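Local coordinates for RedY-like protein (PDB 2JDJ), which belongs to the dimeric alpha-beta barrel superfamily and probably takes part in biosynthesis of the red pigment prodigiosin, at residues Glu20-Val23 against Gln24-Tyr28; Ala69-Thr73 against Ser74-Gly78. All coordinates share one frame; numbering follows the deposited sequence.

Interaction 1: Glu20-Val23 against Gln24-Tyr28; sequences EFWV and QNVDY. With IPA (isopropyl alcohol), chain F.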
loop_
_atom_site.group_PDB
_atom_site.type_symbol
_atom_site.label_atom_id
_atom_site.label_comp_id
_atom_site.label_asym_id
_atom_site.label_seq_id
_atom_site.Cartn_x
_atom_site.Cartn_y
_atom_site.Cartn_z
ATOM N N GLU A 20 -6.641 15.588 7.558
ATOM C CA GLU A 20 -5.692 14.824 8.388
ATOM C C GLU A 20 -6.137 14.641 9.834
ATOM O O GLU A 20 -5.839 13.624 10.433
ATOM C CB GLU A 20 -4.288 15.444 8.332
ATOM C CG GLU A 20 -3.731 15.414 6.915
ATOM C CD GLU A 20 -2.256 15.746 6.801
ATOM O OE1 GLU A 20 -1.523 15.615 7.797
ATOM O OE2 GLU A 20 -1.832 16.115 5.672
ATOM N N PHE A 21 -6.841 15.620 10.397
ATOM C CA PHE A 21 -7.341 15.448 11.757
ATOM C C PHE A 21 -8.434 14.363 11.774
ATOM O O PHE A 21 -8.486 13.531 12.688
ATOM C CB PHE A 21 -7.855 16.770 12.365
ATOM C CG PHE A 21 -8.329 16.601 13.786
ATOM C CD1 PHE A 21 -7.435 16.757 14.855
ATOM C CD2 PHE A 21 -9.645 16.210 14.053
ATOM C CE1 PHE A 21 -7.856 16.558 16.177
ATOM C CE2 PHE A 21 -10.064 15.993 15.364
ATOM C CZ PHE A 21 -9.168 16.171 16.421
ATOM N N TRP A 22 -9.308 14.398 10.763
ATOM C CA TRP A 22 -10.371 13.417 10.583
ATOM C C TRP A 22 -9.785 12.027 10.402
ATOM O O TRP A 22 -10.206 11.074 11.072
ATOM C CB TRP A 22 -11.284 13.791 9.413
ATOM C CG TRP A 22 -12.288 12.717 9.093
ATOM C CD1 TRP A 22 -13.507 12.515 9.690
ATOM C CD2 TRP A 22 -12.145 11.676 8.112
ATOM N NE1 TRP A 22 -14.132 11.409 9.138
ATOM C CE2 TRP A 22 -13.320 10.880 8.165
ATOM C CE3 TRP A 22 -11.137 11.336 7.195
ATOM C CZ2 TRP A 22 -13.509 9.757 7.331
ATOM C CZ3 TRP A 22 -11.327 10.225 6.369
ATOM C CH2 TRP A 22 -12.506 9.451 6.444
ATOM N N VAL A 23 -8.788 11.902 9.531
ATOM C CA VAL A 23 -8.140 10.597 9.349
ATOM C C VAL A 23 -7.625 10.054 10.690
ATOM O O VAL A 23 -7.972 8.952 11.093
ATOM C CB VAL A 23 -6.994 10.644 8.308
ATOM C CG1 VAL A 23 -6.130 9.385 8.397
ATOM C CG2 VAL A 23 -7.567 10.824 6.915
ATOM N N GLN A 24 -6.797 10.827 11.378
ATOM C CA GLN A 24 -6.144 10.312 12.592
ATOM C C GLN A 24 -7.063 10.086 13.787
ATOM O O GLN A 24 -6.838 9.188 14.578
ATOM C CB GLN A 24 -4.991 11.219 12.988
ATOM C CG GLN A 24 -3.788 11.045 12.083
ATOM C CD GLN A 24 -2.639 11.962 12.466
ATOM O OE1 GLN A 24 -2.120 12.709 11.630
ATOM N NE2 GLN A 24 -2.245 11.915 13.729
ATOM N N ASN A 25 -8.105 10.889 13.920
ATOM C CA ASN A 25 -8.928 10.848 15.132
ATOM C C ASN A 25 -10.334 10.319 14.921
ATOM O O ASN A 25 -11.075 10.110 15.886
ATOM C CB ASN A 25 -8.951 12.234 15.770
ATOM C CG ASN A 25 -7.566 12.724 16.106
ATOM O OD1 ASN A 25 -7.003 12.349 17.124
ATOM N ND2 ASN A 25 -6.990 13.546 15.228
ATOM N N VAL A 26 -10.715 10.110 13.662
ATOM C CA VAL A 26 -12.037 9.587 13.363
ATOM C C VAL A 26 -11.907 8.327 12.507
ATOM O O VAL A 26 -12.438 7.262 12.857
ATOM C CB VAL A 26 -12.941 10.634 12.693
ATOM C CG1 VAL A 26 -14.356 10.105 12.550
ATOM C CG2 VAL A 26 -12.979 11.931 13.520
ATOM N N ASP A 27 -11.196 8.444 11.388
ATOM C CA ASP A 27 -11.077 7.318 10.464
ATOM C C ASP A 27 -10.333 6.158 11.134
ATOM O O ASP A 27 -10.866 5.055 11.216
ATOM C CB ASP A 27 -10.406 7.777 9.160
ATOM C CG ASP A 27 -10.681 6.853 7.979
ATOM O OD1 ASP A 27 -11.556 5.949 8.034
ATOM O OD2 ASP A 27 -10.002 7.059 6.960
ATOM N N TYR A 28 -9.131 6.417 11.654
ATOM C CA TYR A 28 -8.360 5.379 12.352
ATOM C C TYR A 28 -9.134 4.874 13.562
ATOM O O TYR A 28 -9.116 3.693 13.853
ATOM C CB TYR A 28 -7.010 5.883 12.879
ATOM C CG TYR A 28 -5.924 6.191 11.867
ATOM C CD1 TYR A 28 -6.014 5.766 10.530
ATOM C CD2 TYR A 28 -4.788 6.887 12.261
ATOM C CE1 TYR A 28 -4.994 6.050 9.609
ATOM C CE2 TYR A 28 -3.773 7.175 11.358
ATOM C CZ TYR A 28 -3.883 6.754 10.028
ATOM O OH TYR A 28 -2.873 7.040 9.142
HETATM C C1 IPA F . -11.316 2.047 7.404
HETATM C C2 IPA F . -11.905 2.690 6.159
HETATM C C3 IPA F . -11.239 2.117 4.919
HETATM O O2 IPA F . -11.681 4.077 6.211
HETATM O O HOH W 1 -1.468 15.043 10.427
#
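The Trp22 indole carries Asp27 on one face: Asp27 CB lies 3.9 Å from the centroid of its six-membered ring, a CH-pi contact, the carboxylate tilted 25° from the ring plane. Val26 meets the pyrrole end obliquely, its CB 3.6 Å from Trp22 CD1. Over one face of Phe21 lies the Asn25 amide, whose ND2 donates to Phe21 O (2.9 Å), on a lone pair in the carbonyl plane; Asn25 N grips the same oxygen. Asparagine suits this place: its amide covers the ring while its N-H reaches that oxygen. Val23 CG1, carried forward by its anti position to the backbone N (chi1 166°), covers one face of Tyr28. The helix widens here into a pi-type turn: Trp22 O accepts from Val26 N and Asp27 N, consistent with Asp27, five residues on, reaching the indole. Asp27 OD1 accepts from an isopropyl alcohol, probably from the crystallisation liquor. Replacing Trp22 by an alanine would probably strip Asp27 CB and OD2 of aromatic cover and open a gap toward Phe83 and Met86. Trp22 packs on both in helix 74-86, Val23 on Val42 of strand 37-44, and Tyr28 OH bonds Val42 N and Leu98 O of the second subunit.

Interaction 2: Ala69-Thr73 against Ser74-Gly78; sequences ADMET and STFAG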
loop_
_atom_site.group_PDB
_atom_site.type_symbol
_atom_site.label_atom_id
_atom_site.label_comp_id
_atom_site.label_asym_id
_atom_site.label_seq_id
_atom_site.Cartn_x
_atom_site.Cartn_y
_atom_site.Cartn_z
ATOM N N ALA A 69 -19.056 -6.576 3.346
ATOM C CA ALA A 69 -20.072 -6.550 4.399
ATOM C C ALA A 69 -19.886 -5.335 5.318
ATOM O O ALA A 69 -20.854 -4.628 5.623
ATOM C CB ALA A 69 -20.037 -7.855 5.205
ATOM N N ASP A 70 -18.638 -5.092 5.737
ATOM C CA ASP A 70 -18.317 -3.949 6.594
ATOM C C ASP A 70 -18.699 -2.636 5.942
ATOM O O ASP A 70 -19.052 -1.693 6.639
ATOM C CB ASP A 70 -16.835 -3.916 6.958
ATOM C CG ASP A 70 -16.469 -4.932 8.026
ATOM O OD1 ASP A 70 -17.389 -5.528 8.625
ATOM O OD2 ASP A 70 -15.261 -5.140 8.261
HETATM N N MSE A 71 -18.616 -2.576 4.612
HETATM C CA MSE A 71 -18.986 -1.366 3.866
HETATM C C MSE A 71 -20.482 -1.070 3.905
HETATM O O MSE A 71 -20.901 0.081 3.756
HETATM C CB MSE A 71 -18.528 -1.456 2.412
HETATM C CG MSE A 71 -17.041 -1.216 2.186
HETATM SE SE MSE A 71 -16.643 -1.325 0.277
HETATM C CE MSE A 71 -17.480 0.351 -0.308
ATOM N N GLU A 72 -21.280 -2.117 4.098
ATOM C CA GLU A 72 -22.735 -1.978 4.137
ATOM C C GLU A 72 -23.250 -1.590 5.525
ATOM O O GLU A 72 -24.445 -1.345 5.699
ATOM C CB GLU A 72 -23.426 -3.262 3.644
ATOM C CG GLU A 72 -22.932 -3.791 2.297
ATOM C CD GLU A 72 -23.479 -3.029 1.091
ATOM O OE1 GLU A 72 -23.393 -3.580 -0.033
ATOM O OE2 GLU A 72 -24.001 -1.895 1.259
ATOM N N THR A 73 -22.352 -1.537 6.509
ATOM C CA THR A 73 -22.720 -1.120 7.860
ATOM C C THR A 73 -22.907 0.397 7.907
ATOM O O THR A 73 -22.407 1.116 7.047
ATOM C CB THR A 73 -21.656 -1.521 8.905
ATOM O OG1 THR A 73 -20.420 -0.844 8.628
ATOM C CG2 THR A 73 -21.436 -3.032 8.925
ATOM N N SER A 74 -23.624 0.883 8.910
ATOM C CA SER A 74 -23.797 2.321 9.102
ATOM C C SER A 74 -22.532 2.951 9.703
ATOM O O SER A 74 -22.359 4.169 9.667
ATOM C CB SER A 74 -24.999 2.603 10.006
ATOM O OG SER A 74 -24.778 2.061 11.300
ATOM N N THR A 75 -21.675 2.116 10.288
ATOM C CA THR A 75 -20.353 2.536 10.744
ATOM C C THR A 75 -19.565 3.092 9.544
ATOM O O THR A 75 -19.013 4.196 9.608
ATOM C CB THR A 75 -19.581 1.354 11.366
ATOM O OG1 THR A 75 -20.350 0.766 12.428
ATOM C CG2 THR A 75 -18.215 1.803 11.903
ATOM N N PHE A 76 -19.542 2.327 8.457
ATOM C CA PHE A 76 -18.860 2.733 7.236
ATOM C C PHE A 76 -19.531 3.924 6.568
ATOM O O PHE A 76 -18.854 4.841 6.112
ATOM C CB PHE A 76 -18.738 1.555 6.266
ATOM C CG PHE A 76 -17.760 1.794 5.141
ATOM C CD1 PHE A 76 -16.390 1.615 5.340
ATOM C CD2 PHE A 76 -18.206 2.191 3.893
ATOM C CE1 PHE A 76 -15.496 1.839 4.322
ATOM C CE2 PHE A 76 -17.312 2.406 2.863
ATOM C CZ PHE A 76 -15.956 2.239 3.077
ATOM N N ALA A 77 -20.857 3.930 6.523
ATOM C CA ALA A 77 -21.592 5.015 5.872
ATOM C C ALA A 77 -21.251 6.362 6.489
ATOM O O ALA A 77 -21.241 7.391 5.802
ATOM C CB ALA A 77 -23.106 4.758 5.926
ATOM N N GLY A 78 -20.976 6.349 7.791
ATOM C CA GLY A 78 -20.599 7.559 8.516
ATOM C C GLY A 78 -19.217 8.072 8.135
ATOM O O GLY A 78 -18.977 9.281 8.081
#
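Thr73 OG1 reaches across to Phe76 N at the start of helix 74-86, accepting its N-H at 3.3 Å with an angle of 162°. This is an N-cap bond: the first turn of a helix has amide hydrogens with no carbonyl of the preceding turn to receive them, and a threonine hydroxyl suits the place because it can accept one and still donate. Here its own proton goes to Asp70 O, 2.6 Å from Thr73 OG1, a carbonyl near the end of helix 64-71. Thr73 N also donates to Asp70 O, but weakly, so the short hydroxyl bond is the main one there. The torsion that sets OG1 between the backbone N and the carbonyl carbon (chi1 63°) lets one hydroxyl serve both helices. Thr73 O takes the N-H of Ala77, so the cap residue also starts the main-chain bonding of the new helix. The Asp70 carboxylate turns the other way, where its OD2 bonds Ser36 OG.

Beside this polar joint, Met71, labelled as selenomethionine, runs in the same direction as Phe76. The unbranched chain of a methionine can lay its CG on the ring face, 3.8 Å from the Phe76 centroid, while SE approaches obliquely, a Met-aromatic contact. The chemistry implies a short junction whose two helices are tied by one hydroxyl that both donates and accepts, with methionine-on-ring packing beside it.

Interaction 1 lies within one helix, 16-30, whereas interaction 2 joins two, 64-71 and 74-86. The first is partly buried, facing the sheet, helix 74-86 and the second subunit; the second lies at the surface, away from the dimer partner. About 17 Å separates their centres, and about 5 Å their nearest atoms. Helix 74-86 relates them, beginning in interaction 2 and packing further along against residues 20-28. One isopropyl alcohol, probably from the crystallisation liquor, lies between Asp27 and Phe76; such molecules often mark pockets. Both contacts use CH-pi packing, but Trp22 O, with its two main-chain donors, marks a widened helix, while the Thr73 hydroxyl joins two helices.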